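Side-chain contacts in carboxylase (Deinococcus radiodurans, PDB 5H80), which probably carries out, through its biotin carboxylase domain, the ATP-dependent carboxylation of biotin on a carrier protein within a single-chain multienzyme carboxylase: residues 139-144 / 149-154; 236-241 / 281-286. One frame throughout, in Å; residues are numbered along the deposited sequence.

Contact 1. Residues 139-144 / 149-154; sequences LDLFGD and RGLAQR
Leu151 reaches from helix 145-154 toward the end of helix 136-142, where Leu141 and Phe142 receive it; these are two consecutive helices joined by a short turn, in a biotin carboxylase whose ATP-binding region is of the ATP-grasp type. The turn runs through Gly143 and Asp144, the latter the N-cap of the second helix, whose OD2 accepts a hydrogen bond from the backbone N of Arg147. Along the second helix, Arg149 extends toward the 159-160 loop, where its NH1 donates to O of Ile160. Leu151 has its CB pointing at the first helix, and its chi1 of -174° sets CG opposite the backbone N. One methyl, CD2, then makes both contacts. It meets CD2 of Leu141 at 4.1 Å, methyl against methyl, the two side chains crossing at about a right angle. Ala152 turns instead to Val159 and to Phe314 of strand 312-318, whose Ala317 touches Phe142. Further on, the guanidinium of Arg154 lies with one face over the backbone of its own helix, near O of Gly150 and N of Leu151. The aromatic ring is touched at its edge, near its plane, with CE1 of Phe142 3.8 Å from CD2 of Leu151.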
ATOM      1  N   LEU A 139     -10.268  16.240 -27.027  1.00 27.54           N
ATOM      2  CA  LEU A 139     -10.070  14.878 -27.491  1.00 29.57           C
ATOM      3  C   LEU A 139      -9.676  14.873 -29.012  1.00 26.72           C
ATOM      4  O   LEU A 139      -8.801  14.100 -29.510  1.00 29.95           O
ATOM      5  CB  LEU A 139     -11.323  13.985 -27.265  1.00 29.63           C
ATOM      6  CG  LEU A 139     -11.840  13.746 -25.797  1.00 30.24           C
ATOM      7  CD1 LEU A 139     -12.975  12.753 -25.741  1.00 33.76           C
ATOM      8  CD2 LEU A 139     -10.706  13.211 -24.933  1.00 26.78           C
ATOM      9  N   ASP A 140     -10.375  15.729 -29.736  1.00 31.04           N
ATOM     10  CA  ASP A 140     -10.136  15.806 -31.217  1.00 34.78           C
ATOM     11  C   ASP A 140      -8.756  16.323 -31.489  1.00 30.21           C
ATOM     12  O   ASP A 140      -8.016  15.788 -32.327  1.00 35.00           O
ATOM     13  CB  ASP A 140     -11.143  16.716 -31.933  1.00 39.04           C
ATOM     14  CG  ASP A 140     -12.430  15.982 -32.331  1.00 36.07           C
ATOM     15  OD1 ASP A 140     -12.388  14.745 -32.605  1.00 37.74           O
ATOM     16  OD2 ASP A 140     -13.469  16.672 -32.346  1.00 44.20           O
ATOM     17  N   LEU A 141      -8.404  17.369 -30.781  1.00 28.77           N
ATOM     18  CA  LEU A 141      -7.078  17.941 -30.863  1.00 31.31           C
ATOM     19  C   LEU A 141      -5.941  16.977 -30.474  1.00 36.90           C
ATOM     20  O   LEU A 141      -5.045  16.729 -31.273  1.00 34.32           O
ATOM     21  CB  LEU A 141      -7.038  19.198 -30.066  1.00 27.87           C
ATOM     22  CG  LEU A 141      -5.983  20.300 -30.500  1.00 35.52           C
ATOM     23  CD1 LEU A 141      -6.177  21.624 -29.764  1.00 40.46           C
ATOM     24  CD2 LEU A 141      -4.533  19.814 -30.353  1.00 40.78           C
ATOM     25  N   PHE A 142      -5.960  16.401 -29.260  1.00 29.65           N
ATOM     26  CA  PHE A 142      -4.862  15.577 -28.857  1.00 30.93           C
ATOM     27  C   PHE A 142      -4.829  14.262 -29.547  1.00 32.42           C
ATOM     28  O   PHE A 142      -3.845  13.590 -29.462  1.00 37.39           O
ATOM     29  CB  PHE A 142      -4.785  15.470 -27.296  1.00 27.00           C
ATOM     30  CG  PHE A 142      -4.481  16.783 -26.578  1.00 32.47           C
ATOM     31  CD1 PHE A 142      -3.645  17.749 -27.109  1.00 39.96           C
ATOM     32  CD2 PHE A 142      -4.874  16.956 -25.265  1.00 36.09           C
ATOM     33  CE1 PHE A 142      -3.348  18.922 -26.408  1.00 35.17           C
ATOM     34  CE2 PHE A 142      -4.576  18.125 -24.566  1.00 35.30           C
ATOM     35  CZ  PHE A 142      -3.814  19.097 -25.129  1.00 32.77           C
ATOM     36  N   GLY A 143      -5.929  13.885 -30.260  1.00 30.78           N
ATOM     37  CA  GLY A 143      -5.938  12.727 -31.061  1.00 30.29           C
ATOM     38  C   GLY A 143      -5.465  12.958 -32.490  1.00 32.76           C
ATOM     39  O   GLY A 143      -5.293  12.016 -33.238  1.00 36.63           O
ATOM     40  N   ASP A 144      -5.125  14.181 -32.816  1.00 32.33           N
ATOM     41  CA  ASP A 144      -4.662  14.483 -34.175  1.00 34.99           C
ATOM     42  C   ASP A 144      -3.189  14.890 -34.171  1.00 30.55           C
ATOM     43  O   ASP A 144      -2.789  15.973 -33.662  1.00 33.84           O
ATOM     44  CB  ASP A 144      -5.516  15.613 -34.757  1.00 38.64           C
ATOM     45  CG  ASP A 144      -5.215  15.852 -36.239  1.00 45.44           C
ATOM     46  OD1 ASP A 144      -5.849  15.173 -37.050  1.00 47.63           O
ATOM     47  OD2 ASP A 144      -4.331  16.688 -36.578  1.00 44.07           O
ATOM     48  N   ARG A 149       0.888  18.717 -32.786  1.00 39.96           N
ATOM     49  CA  ARG A 149       2.184  19.224 -33.205  1.00 36.99           C
ATOM     50  C   ARG A 149       2.186  20.710 -33.383  1.00 42.71           C
ATOM     51  O   ARG A 149       3.026  21.395 -32.797  1.00 43.09           O
ATOM     52  CB  ARG A 149       2.622  18.521 -34.490  1.00 38.60           C
ATOM     53  CG  ARG A 149       4.038  18.794 -34.975  1.00 43.98           C
ATOM     54  CD  ARG A 149       4.312  17.958 -36.242  1.00 48.90           C
ATOM     55  NE  ARG A 149       5.598  18.350 -36.791  1.00 47.89           N
ATOM     56  CZ  ARG A 149       6.760  17.754 -36.527  1.00 53.92           C
ATOM     57  NH1 ARG A 149       6.844  16.657 -35.748  1.00 48.67           N
ATOM     58  NH2 ARG A 149       7.861  18.270 -37.049  1.00 48.50           N
ATOM     59  N   GLY A 150       1.208  21.231 -34.118  1.00 39.25           N
ATOM     60  CA  GLY A 150       1.124  22.634 -34.340  1.00 38.94           C
ATOM     61  C   GLY A 150       0.955  23.445 -33.089  1.00 41.29           C
ATOM     62  O   GLY A 150       1.597  24.496 -32.956  1.00 37.43           O
ATOM     63  N   LEU A 151       0.109  22.947 -32.188  1.00 42.65           N
ATOM     64  CA  LEU A 151      -0.019  23.489 -30.822  1.00 42.18           C
ATOM     65  C   LEU A 151       1.318  23.482 -30.080  1.00 30.25           C
ATOM     66  O   LEU A 151       1.696  24.541 -29.524  1.00 31.70           O
ATOM     67  CB  LEU A 151      -1.017  22.711 -29.989  1.00 36.80           C
ATOM     68  CG  LEU A 151      -1.372  23.217 -28.591  1.00 37.79           C
ATOM     69  CD1 LEU A 151      -1.999  24.610 -28.590  1.00 39.13           C
ATOM     70  CD2 LEU A 151      -2.365  22.286 -27.944  1.00 40.07           C
ATOM     71  N   ALA A 152       2.034  22.379 -30.136  1.00 30.94           N
ATOM     72  CA  ALA A 152       3.346  22.319 -29.487  1.00 28.70           C
ATOM     73  C   ALA A 152       4.266  23.431 -30.071  1.00 38.42           C
ATOM     74  O   ALA A 152       4.809  24.266 -29.360  1.00 33.96           O
ATOM     75  CB  ALA A 152       3.948  20.968 -29.641  1.00 29.72           C
ATOM     76  N   GLN A 153       4.342  23.466 -31.402  1.00 36.20           N
ATOM     77  CA  GLN A 153       5.175  24.420 -32.115  1.00 41.14           C
ATOM     78  C   GLN A 153       4.852  25.862 -31.792  1.00 35.56           C
ATOM     79  O   GLN A 153       5.771  26.618 -31.587  1.00 38.93           O
ATOM     80  CB  GLN A 153       5.061  24.219 -33.597  1.00 39.38           C
ATOM     81  CG  GLN A 153       5.738  22.953 -34.071  1.00 40.33           C
ATOM     82  CD  GLN A 153       5.492  22.717 -35.506  1.00 45.12           C
ATOM     83  OE1 GLN A 153       4.430  23.036 -36.007  1.00 42.99           O
ATOM     84  NE2 GLN A 153       6.447  22.142 -36.171  1.00 37.63           N
ATOM     85  N   ARG A 154       3.567  26.239 -31.706  1.00 34.75           N
ATOM     86  CA  ARG A 154       3.147  27.599 -31.346  1.00 38.94           C
ATOM     87  C   ARG A 154       3.475  28.024 -29.905  1.00 38.03           C
ATOM     88  O   ARG A 154       3.764  29.166 -29.619  1.00 38.52           O
ATOM     89  CB  ARG A 154       1.632  27.757 -31.673  1.00 43.75           C
ATOM     90  CG  ARG A 154       1.359  27.667 -33.182  1.00 49.63           C
ATOM     91  CD  ARG A 154      -0.073  27.995 -33.623  1.00 58.36           C
ATOM     92  NE  ARG A 154      -0.835  26.780 -33.966  1.00 68.72           N
ATOM     93  CZ  ARG A 154      -1.643  26.103 -33.143  1.00 59.57           C
ATOM     94  NH1 ARG A 154      -1.874  26.500 -31.903  1.00 61.10           N
ATOM     95  NH2 ARG A 154      -2.238  25.020 -33.579  1.00 59.43           N
TER

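Contact 2. Residues 236-241 / 281-286; sequences RHIEVQ and TALIGA
Leu283 is non-rotameric in this strand-on-helix contact: its chi1 of -92° lies away from the staggered values, its chi2 is near eclipsed, and the side chain ends beside Ile238. There its CD2 meets CG2 of Ile238 at 4.1 Å, the two side chains crossing roughly at right angles. Val240, two residues along the strand, settles against the helix backbone. Its CG2 lies 3.9 Å from the carbonyl O of Leu283 and 4.1 Å from CB of Leu283, so the methyl rests on the root of the side chain as well as on the main chain. The same CG2 is 3.9 Å from CG1 of Ile284, while CG1 of Val240 approaches that atom slightly less closely; Ile284 is thus met by both branches of the valine. Leu283 also touches Phe304 and Val306 of strand 299-306 and Phe312, and Ile284 continues onto His251 and Trp253 of strand 249-256.

Glu239, between the two apolar residues, has its CB directed away from the helix. On that polar face NE2 of His237 donates to OE1 of Glu239 at 3.1 Å, nearly straight at 166°; the acceptor sits in the imidazole plane, but the proton arrives from above the carboxylate plane. Lys265 and Arg255 form salt bridges to the same carboxylate and would offset the nearby Glu303 and Glu324. The axes of 236-241 and 281-286 approach to 8.5 Å and cross at -54°, laying helix 277-293 over the antiparallel sheet of strand 236-245, as in the ATP-grasp fold.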
ATOM      1  N   ARG A 236      15.366   8.360 -23.293  1.00 24.60           N
ATOM      2  CA  ARG A 236      14.375   7.961 -22.330  1.00 22.08           C
ATOM      3  C   ARG A 236      12.941   8.514 -22.588  1.00 20.98           C
ATOM      4  O   ARG A 236      12.755   9.609 -23.105  1.00 23.98           O
ATOM      5  CB  ARG A 236      14.873   8.341 -20.910  1.00 23.85           C
ATOM      6  CG  ARG A 236      16.125   7.540 -20.529  1.00 24.42           C
ATOM      7  CD  ARG A 236      16.811   8.150 -19.264  1.00 26.22           C
ATOM      8  NE  ARG A 236      15.871   8.249 -18.104  1.00 26.15           N
ATOM      9  CZ  ARG A 236      16.228   8.640 -16.879  1.00 26.67           C
ATOM     10  NH1 ARG A 236      17.504   9.054 -16.610  1.00 25.48           N
ATOM     11  NH2 ARG A 236      15.330   8.752 -15.934  1.00 24.49           N
ATOM     12  N   HIS A 237      11.946   7.719 -22.169  1.00 22.61           N
ATOM     13  CA  HIS A 237      10.558   8.040 -22.285  1.00 21.85           C
ATOM     14  C   HIS A 237      10.209   8.591 -20.948  1.00 23.40           C
ATOM     15  O   HIS A 237      10.201   7.849 -20.007  1.00 20.46           O
ATOM     16  CB  HIS A 237       9.710   6.848 -22.592  1.00 24.86           C
ATOM     17  CG  HIS A 237       8.231   7.133 -22.582  1.00 29.36           C
ATOM     18  ND1 HIS A 237       7.460   7.052 -23.720  1.00 34.85           N
ATOM     19  CD2 HIS A 237       7.370   7.489 -21.585  1.00 29.96           C
ATOM     20  CE1 HIS A 237       6.216   7.401 -23.444  1.00 28.90           C
ATOM     21  NE2 HIS A 237       6.106   7.544 -22.138  1.00 31.08           N
ATOM     22  N   ILE A 238       9.979   9.877 -20.907  1.00 20.79           N
ATOM     23  CA  ILE A 238       9.574  10.588 -19.656  1.00 23.78           C
ATOM     24  C   ILE A 238       8.278  11.386 -19.864  1.00 27.33           C
ATOM     25  O   ILE A 238       8.152  12.127 -20.813  1.00 24.14           O
ATOM     26  CB  ILE A 238      10.710  11.473 -19.156  1.00 21.35           C
ATOM     27  CG1 ILE A 238      12.041  10.732 -18.931  1.00 22.48           C
ATOM     28  CG2 ILE A 238      10.296  12.022 -17.806  1.00 20.14           C
ATOM     29  CD1 ILE A 238      13.199  11.591 -18.341  1.00 23.09           C
ATOM     30  N   GLU A 239       7.286  11.172 -18.990  1.00 20.24           N
ATOM     31  CA  GLU A 239       5.924  11.676 -19.225  1.00 19.94           C
ATOM     32  C   GLU A 239       5.528  12.416 -17.976  1.00 22.82           C
ATOM     33  O   GLU A 239       5.917  12.029 -16.876  1.00 22.26           O
ATOM     34  CB  GLU A 239       4.915  10.606 -19.533  1.00 21.68           C
ATOM     35  CG  GLU A 239       4.661   9.520 -18.418  1.00 21.57           C
ATOM     36  CD  GLU A 239       3.853   8.313 -18.910  1.00 26.97           C
ATOM     37  OE1 GLU A 239       3.742   8.071 -20.148  1.00 22.64           O
ATOM     38  OE2 GLU A 239       3.301   7.599 -18.082  1.00 24.17           O
ATOM     39  N   VAL A 240       4.680  13.369 -18.166  1.00 22.32           N
ATOM     40  CA  VAL A 240       4.238  14.224 -17.049  1.00 22.59           C
ATOM     41  C   VAL A 240       2.781  14.061 -16.791  1.00 21.56           C
ATOM     42  O   VAL A 240       1.981  14.178 -17.675  1.00 20.52           O
ATOM     43  CB  VAL A 240       4.564  15.743 -17.290  1.00 22.70           C
ATOM     44  CG1 VAL A 240       3.938  16.537 -16.232  1.00 20.74           C
ATOM     45  CG2 VAL A 240       6.044  16.011 -17.447  1.00 25.74           C
ATOM     46  N   GLN A 241       2.380  13.772 -15.520  1.00 20.95           N
ATOM     47  CA  GLN A 241       0.991  13.716 -15.135  1.00 20.82           C
ATOM     48  C   GLN A 241       0.426  15.092 -14.850  1.00 20.94           C
ATOM     49  O   GLN A 241       0.972  15.800 -13.927  1.00 19.66           O
ATOM     50  CB  GLN A 241       0.896  12.872 -13.828  1.00 20.91           C
ATOM     51  CG  GLN A 241      -0.498  12.731 -13.352  1.00 22.11           C
ATOM     52  CD  GLN A 241      -1.374  11.791 -14.274  1.00 21.46           C
ATOM     53  OE1 GLN A 241      -1.120  10.637 -14.391  1.00 20.48           O
ATOM     54  NE2 GLN A 241      -2.321  12.448 -15.064  1.00 22.42           N
ATOM     55  N   THR A 281      12.049  20.418 -14.454  1.00 22.00           N
ATOM     56  CA  THR A 281      11.254  21.583 -14.392  1.00 24.95           C
ATOM     57  C   THR A 281      10.935  21.956 -15.844  1.00 21.72           C
ATOM     58  O   THR A 281       9.852  22.461 -16.059  1.00 24.84           O
ATOM     59  CB  THR A 281      11.766  22.819 -13.611  1.00 31.30           C
ATOM     60  OG1 THR A 281      12.057  23.930 -14.449  1.00 46.82           O
ATOM     61  CG2 THR A 281      12.546  22.551 -12.609  1.00 22.00           C
ATOM     62  N   ALA A 282      11.862  21.693 -16.737  1.00 24.87           N
ATOM     63  CA  ALA A 282      11.492  21.974 -18.167  1.00 23.69           C
ATOM     64  C   ALA A 282      10.384  21.123 -18.776  1.00 22.43           C
ATOM     65  O   ALA A 282       9.411  21.665 -19.455  1.00 22.50           O
ATOM     66  CB  ALA A 282      12.700  21.955 -19.044  1.00 28.23           C
ATOM     67  N   LEU A 283      10.465  19.834 -18.503  1.00 21.57           N
ATOM     68  CA  LEU A 283       9.415  18.908 -18.910  1.00 24.52           C
ATOM     69  C   LEU A 283       8.073  19.261 -18.357  1.00 24.62           C
ATOM     70  O   LEU A 283       7.091  19.376 -19.050  1.00 23.43           O
ATOM     71  CB  LEU A 283       9.761  17.511 -18.484  1.00 26.40           C
ATOM     72  CG  LEU A 283      10.491  16.442 -19.235  1.00 33.36           C
ATOM     73  CD1 LEU A 283      10.626  16.499 -20.778  1.00 26.67           C
ATOM     74  CD2 LEU A 283      11.612  15.846 -18.500  1.00 32.08           C
ATOM     75  N   ILE A 284       7.992  19.555 -17.055  1.00 21.87           N
ATOM     76  CA  ILE A 284       6.729  19.916 -16.453  1.00 22.45           C
ATOM     77  C   ILE A 284       6.158  21.229 -16.956  1.00 23.90           C
ATOM     78  O   ILE A 284       4.972  21.307 -17.255  1.00 25.49           O
ATOM     79  CB  ILE A 284       6.842  19.885 -14.942  1.00 20.05           C
ATOM     80  CG1 ILE A 284       7.296  18.429 -14.593  1.00 21.79           C
ATOM     81  CG2 ILE A 284       5.561  20.384 -14.340  1.00 19.89           C
ATOM     82  CD1 ILE A 284       7.548  18.356 -13.041  1.00 22.74           C
ATOM     83  N   GLY A 285       7.044  22.187 -17.225  1.00 22.51           N
ATOM     84  CA  GLY A 285       6.658  23.494 -17.764  1.00 23.37           C
ATOM     85  C   GLY A 285       6.000  23.311 -19.144  1.00 25.09           C
ATOM     86  O   GLY A 285       4.959  23.952 -19.364  1.00 23.31           O
ATOM     87  N   ALA A 286       6.649  22.556 -20.016  1.00 25.87           N
ATOM     88  CA  ALA A 286       6.062  22.195 -21.336  1.00 24.99           C
ATOM     89  C   ALA A 286       4.684  21.574 -21.228  1.00 26.36           C
ATOM     90  O   ALA A 286       3.705  22.018 -21.860  1.00 26.05           O
ATOM     91  CB  ALA A 286       6.969  21.250 -22.159  1.00 24.95           C
TER

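Both contacts are buried and apolar, without a polar bond between their segments, yet they join different elements: contact 1 joins two consecutive helices across a short turn, whereas contact 2 lays a helix over a strand far from it in sequence. Contact 2 is the broader, with 186 Å² buried against 124 Å², and lies nearer the middle of the chain, its centre about 15 Å rather than about 19 Å from that of the chain. Their centres are about 17 Å apart and they do not touch, but strand 312-318 meets residues of both. Charged groups border each: at 139-144 / 149-154 they serve a helix cap and neighbouring elements, at 236-241 / 281-286 a network on the far face of the strand.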